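PDB 1EE8: MUTM (fpg) protein from Thermus thermophilus, which belongs to the MutM (Fpg) protein family and combines a beta-rich N-terminal domain, a helical H2TH domain and a zinc finger holding one zinc ion. Local coordinates for residues V6-R11 / Q212-P217; R195-E200 / G222-R227. All blocks are in the same frame, centred on the assembly; numbering follows the deposited sequence.

Interaction 1 (V6-R11 / Q212-P217); sequences VETTRR and QSYRQP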
# COMPACT_ATOMS: atom_id res chain seq x y z
N VAL A 6 -8.09 -3.15 25.47
CA VAL A 6 -7.79 -3.57 24.11
C VAL A 6 -8.33 -4.97 23.86
O VAL A 6 -8.89 -5.25 22.79
CB VAL A 6 -6.27 -3.54 23.85
CG1 VAL A 6 -5.97 -3.95 22.41
CG2 VAL A 6 -5.75 -2.12 24.11
N GLU A 7 -8.20 -5.85 24.85
CA GLU A 7 -8.70 -7.22 24.72
C GLU A 7 -10.21 -7.18 24.59
O GLU A 7 -10.80 -7.92 23.80
CB GLU A 7 -8.29 -8.05 25.93
CG GLU A 7 -8.71 -9.52 25.87
CD GLU A 7 -8.18 -10.26 24.64
OE1 GLU A 7 -6.99 -10.08 24.29
OE2 GLU A 7 -8.95 -11.03 24.04
N THR A 8 -10.86 -6.33 25.38
CA THR A 8 -12.31 -6.21 25.31
C THR A 8 -12.71 -5.75 23.91
O THR A 8 -13.72 -6.19 23.37
CB THR A 8 -12.85 -5.23 26.36
OG1 THR A 8 -12.55 -5.72 27.67
CG2 THR A 8 -14.36 -5.08 26.22
N THR A 9 -11.92 -4.85 23.33
CA THR A 9 -12.20 -4.35 21.99
C THR A 9 -12.08 -5.50 20.99
O THR A 9 -12.94 -5.69 20.13
CB THR A 9 -11.22 -3.21 21.64
OG1 THR A 9 -11.47 -2.09 22.50
CG2 THR A 9 -11.39 -2.78 20.19
N ARG A 10 -11.01 -6.29 21.14
CA ARG A 10 -10.77 -7.43 20.26
C ARG A 10 -11.97 -8.38 20.32
O ARG A 10 -12.54 -8.72 19.29
CB ARG A 10 -9.51 -8.18 20.70
CG ARG A 10 -9.35 -9.57 20.09
CD ARG A 10 -8.04 -10.24 20.51
NE ARG A 10 -7.93 -11.60 19.97
CZ ARG A 10 -8.43 -12.68 20.56
NH1 ARG A 10 -9.06 -12.58 21.73
NH2 ARG A 10 -8.32 -13.86 19.97
N ARG A 11 -12.34 -8.80 21.52
CA ARG A 11 -13.47 -9.71 21.70
C ARG A 11 -14.79 -9.14 21.18
O ARG A 11 -15.59 -9.87 20.60
CB ARG A 11 -13.60 -10.10 23.17
CG ARG A 11 -12.36 -10.84 23.68
CD ARG A 11 -12.46 -11.24 25.14
NE ARG A 11 -11.27 -11.98 25.53
CZ ARG A 11 -11.16 -12.70 26.64
NH1 ARG A 11 -12.18 -12.79 27.48
NH2 ARG A 11 -10.04 -13.34 26.90
N GLN A 212 -14.47 9.31 31.36
CA GLN A 212 -15.37 8.55 30.51
C GLN A 212 -14.75 8.41 29.12
O GLN A 212 -15.46 8.22 28.12
CB GLN A 212 -16.72 9.27 30.40
CG GLN A 212 -17.90 8.34 30.17
CD GLN A 212 -18.35 7.64 31.44
OE1 GLN A 212 -19.26 6.80 31.41
NE2 GLN A 212 -17.73 7.98 32.56
N SER A 213 -13.43 8.49 29.07
CA SER A 213 -12.68 8.39 27.82
C SER A 213 -12.88 7.04 27.12
O SER A 213 -13.18 6.99 25.93
CB SER A 213 -11.19 8.61 28.09
OG SER A 213 -10.43 8.52 26.90
N TYR A 214 -12.71 5.96 27.87
CA TYR A 214 -12.88 4.62 27.32
C TYR A 214 -14.31 4.10 27.32
O TYR A 214 -15.05 4.27 28.29
CB TYR A 214 -12.01 3.62 28.09
CG TYR A 214 -12.32 2.17 27.76
CD1 TYR A 214 -12.03 1.64 26.50
CD2 TYR A 214 -12.92 1.33 28.70
CE1 TYR A 214 -12.33 0.32 26.19
CE2 TYR A 214 -13.22 0.01 28.40
CZ TYR A 214 -12.92 -0.49 27.14
OH TYR A 214 -13.21 -1.81 26.86
N ARG A 215 -14.68 3.45 26.22
CA ARG A 215 -15.99 2.85 26.05
C ARG A 215 -15.85 1.71 25.06
O ARG A 215 -15.03 1.77 24.14
CB ARG A 215 -17.00 3.87 25.50
CG ARG A 215 -17.41 4.93 26.49
CD ARG A 215 -18.50 5.82 25.92
NE ARG A 215 -19.09 6.69 26.94
CZ ARG A 215 -19.66 6.25 28.06
NH1 ARG A 215 -19.73 4.94 28.31
NH2 ARG A 215 -20.18 7.11 28.92
N GLN A 216 -16.62 0.65 25.26
CA GLN A 216 -16.58 -0.49 24.35
C GLN A 216 -17.11 -0.01 23.00
O GLN A 216 -17.67 1.08 22.91
CB GLN A 216 -17.44 -1.62 24.93
CG GLN A 216 -16.88 -2.17 26.24
CD GLN A 216 -17.78 -3.22 26.88
OE1 GLN A 216 -18.27 -4.13 26.21
NE2 GLN A 216 -17.97 -3.11 28.19
N PRO A 217 -16.95 -0.81 21.93
CA PRO A 217 -17.43 -0.39 20.61
C PRO A 217 -18.86 0.14 20.53
O PRO A 217 -19.10 1.19 19.92
CB PRO A 217 -17.22 -1.64 19.76
CG PRO A 217 -15.96 -2.20 20.35
CD PRO A 217 -16.25 -2.11 21.84
O HOH W 1 -13.75 -2.00 24.25
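T8 and T9, on the N-terminal helix 3-17 of this Fpg-family protein, face Y214, Q216 and P217 in the long loop that follows helix 184-203. The tyrosine comes in hydroxyl first: with CG anti to its backbone N (chi1 169°), the ring reaches toward the helix, and Y214 OH stops 3.5 Å from T8 CB. The methyl of T8 also lies against the hydrocarbon part of the glutamine, with T8 CG2 3.8 Å from Q216 CG, and the two side chains pass at a slant. T9 OG1 lies near the ring edge, close to its plane, 4.5 Å from Y214 CE1. A water closes the gap between the two hydroxyls, 2.7 Å from Y214 OH and 2.9 Å from T9 OG1. Both hydroxyls have main-chain partners as well, G205 O for Y214 and E5 O for T9. P217, further along the loop, packs on R12 and L13 of the same helix. On another flank, E7 OE2 takes R10 NH1 on its syn lone pair at 2.8 Å and R11 NE from the anti side, tilted out of the carboxylate plane, and E7 OE1 pairs with R49 of strand 42-50. T8, its hydroxyl bonded to P4 O, meets the loop through CB and its methyl, whereas T9 is joined to Y214 through the water, so direct packing is supplemented by a single water bridging the two segments.

Interaction 2 (R195-E200 / G222-R227); sequences REVLAE and GGFQTR
E200, near the end of helix 184-203, meets both F224 and R227 of the 222-227 loop, and its side chain can be followed outward from one to the other. At its root, E200 CB sits 3.6 Å from F224 CE2, an oblique approach to the ring. CG stands anti to the carbonyl carbon (chi1 -76°), and from there the chain runs on extended, past the phenylalanine toward the arginine. At the carboxylate, E200 OE1 makes a salt bridge with R227 NH1 at 3.0 Å, while E200 OE2 pairs with R170 of helix 161-170. OE1 lies at the edge of the R227 guanidinium and in its plane, although the carboxylate and guanidinium planes are 70° apart, so one oxygen engages one nitrogen and the groups do not lie side by side as a fork.

R227 gets there by folding at chi2 (-70°), while its CB rests 3.8 Å above the plane of the F224 ring, toward the rim. The far end of that ring reaches one helical turn back: F224 CZ is 3.7 Å from V197 CG1, the valine and the ring crossing at about a right angle. V197 also touches Y163 and R170, and the ring of H228 meets that of F224. Within the loop, Q225 NE2 bonds to G222 O at 2.9 Å, coming from above the carbonyl plane.

The contact thus grades from a buried apolar seat for the phenylalanine to an ion pair whose arginine is exposed. Facing two arginines, R170 and R227, the E200 carboxylate is probably kept ionised and limited in its rotation.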
# COMPACT_ATOMS: atom_id res chain seq x y z
N ARG A 195 -1.66 -10.95 37.36
CA ARG A 195 -2.45 -11.83 36.52
C ARG A 195 -3.94 -11.83 36.87
O ARG A 195 -4.79 -11.87 35.98
CB ARG A 195 -1.89 -13.26 36.60
CG ARG A 195 -0.37 -13.31 36.39
CD ARG A 195 0.10 -14.72 36.07
NE ARG A 195 -0.44 -15.15 34.78
CZ ARG A 195 -0.11 -16.29 34.17
NH1 ARG A 195 0.76 -17.12 34.73
NH2 ARG A 195 -0.64 -16.58 33.00
N GLU A 196 -4.26 -11.76 38.17
CA GLU A 196 -5.65 -11.74 38.62
C GLU A 196 -6.36 -10.45 38.24
O GLU A 196 -7.50 -10.47 37.79
CB GLU A 196 -5.73 -11.88 40.14
CG GLU A 196 -5.20 -13.16 40.71
CD GLU A 196 -5.34 -13.19 42.22
OE1 GLU A 196 -6.49 -13.11 42.71
OE2 GLU A 196 -4.30 -13.28 42.92
N VAL A 197 -5.69 -9.32 38.45
CA VAL A 197 -6.29 -8.03 38.12
C VAL A 197 -6.58 -7.93 36.63
O VAL A 197 -7.65 -7.47 36.23
CB VAL A 197 -5.38 -6.86 38.56
CG1 VAL A 197 -5.97 -5.53 38.10
CG2 VAL A 197 -5.23 -6.85 40.07
N LEU A 198 -5.64 -8.36 35.81
CA LEU A 198 -5.84 -8.29 34.37
C LEU A 198 -6.97 -9.21 33.96
O LEU A 198 -7.86 -8.82 33.21
CB LEU A 198 -4.54 -8.67 33.64
CG LEU A 198 -3.37 -7.70 33.77
CD1 LEU A 198 -2.15 -8.26 33.03
CD2 LEU A 198 -3.75 -6.33 33.20
N ALA A 199 -6.95 -10.44 34.47
CA ALA A 199 -7.98 -11.42 34.16
C ALA A 199 -9.34 -10.87 34.59
O ALA A 199 -10.32 -10.99 33.87
CB ALA A 199 -7.69 -12.76 34.88
N GLU A 200 -9.38 -10.26 35.77
CA GLU A 200 -10.63 -9.68 36.27
C GLU A 200 -11.07 -8.49 35.41
O GLU A 200 -12.24 -8.37 35.06
CB GLU A 200 -10.45 -9.23 37.73
CG GLU A 200 -10.46 -10.39 38.73
CD GLU A 200 -10.15 -9.95 40.16
OE1 GLU A 200 -10.56 -8.83 40.54
OE2 GLU A 200 -9.50 -10.73 40.89
N GLY A 222 -17.00 0.24 30.54
CA GLY A 222 -16.47 -0.98 31.12
C GLY A 222 -17.02 -1.07 32.53
O GLY A 222 -17.81 -0.22 32.94
N GLY A 223 -16.61 -2.08 33.30
CA GLY A 223 -17.12 -2.20 34.65
C GLY A 223 -16.12 -2.60 35.71
O GLY A 223 -16.51 -3.02 36.80
N PHE A 224 -14.83 -2.47 35.41
CA PHE A 224 -13.80 -2.84 36.38
C PHE A 224 -13.47 -1.70 37.32
O PHE A 224 -12.92 -1.92 38.40
CB PHE A 224 -12.51 -3.30 35.68
CG PHE A 224 -11.47 -3.84 36.62
CD1 PHE A 224 -10.38 -3.06 37.00
CD2 PHE A 224 -11.59 -5.12 37.15
CE1 PHE A 224 -9.42 -3.56 37.89
CE2 PHE A 224 -10.65 -5.63 38.04
CZ PHE A 224 -9.56 -4.84 38.41
N GLN A 225 -13.82 -0.48 36.92
CA GLN A 225 -13.54 0.69 37.75
C GLN A 225 -14.19 0.58 39.13
O GLN A 225 -13.78 1.27 40.06
CB GLN A 225 -14.00 1.98 37.05
CG GLN A 225 -15.50 2.09 36.77
CD GLN A 225 -15.92 1.40 35.48
OE1 GLN A 225 -15.12 0.72 34.83
NE2 GLN A 225 -17.18 1.57 35.09
N THR A 226 -15.19 -0.29 39.26
CA THR A 226 -15.87 -0.49 40.54
C THR A 226 -15.00 -1.34 41.46
O THR A 226 -15.19 -1.35 42.68
CB THR A 226 -17.24 -1.19 40.36
OG1 THR A 226 -17.04 -2.52 39.86
CG2 THR A 226 -18.11 -0.41 39.38
N ARG A 227 -14.03 -2.04 40.86
CA ARG A 227 -13.11 -2.88 41.62
C ARG A 227 -11.82 -2.13 41.94
O ARG A 227 -10.95 -2.65 42.64
CB ARG A 227 -12.76 -4.14 40.82
CG ARG A 227 -13.94 -5.05 40.45
CD ARG A 227 -14.53 -5.74 41.66
NE ARG A 227 -15.33 -6.91 41.28
CZ ARG A 227 -14.82 -8.02 40.75
NH1 ARG A 227 -13.51 -8.13 40.54
NH2 ARG A 227 -15.61 -9.04 40.43

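The segments of the two contacts alternate along the chain: 6-11, 195-200, 212-217, then 222-227. Their centres lie about 13 Å apart, and both use the long loop that leaves helix 184-203 on the way to strand 246-249. Interaction 1 sets the earlier part of that loop against helix 3-17 of the N-terminal domain; interaction 2 folds the later part back on helix 184-203 of the H2TH domain. They touch where Q216 NE2 packs 3.9 Å from G222 CA, and T208 OG1 bonds to both Y214 O and G222 N. One connecting segment is therefore packed against helices of two domains before the chain continues to the cysteines that hold the zinc ion.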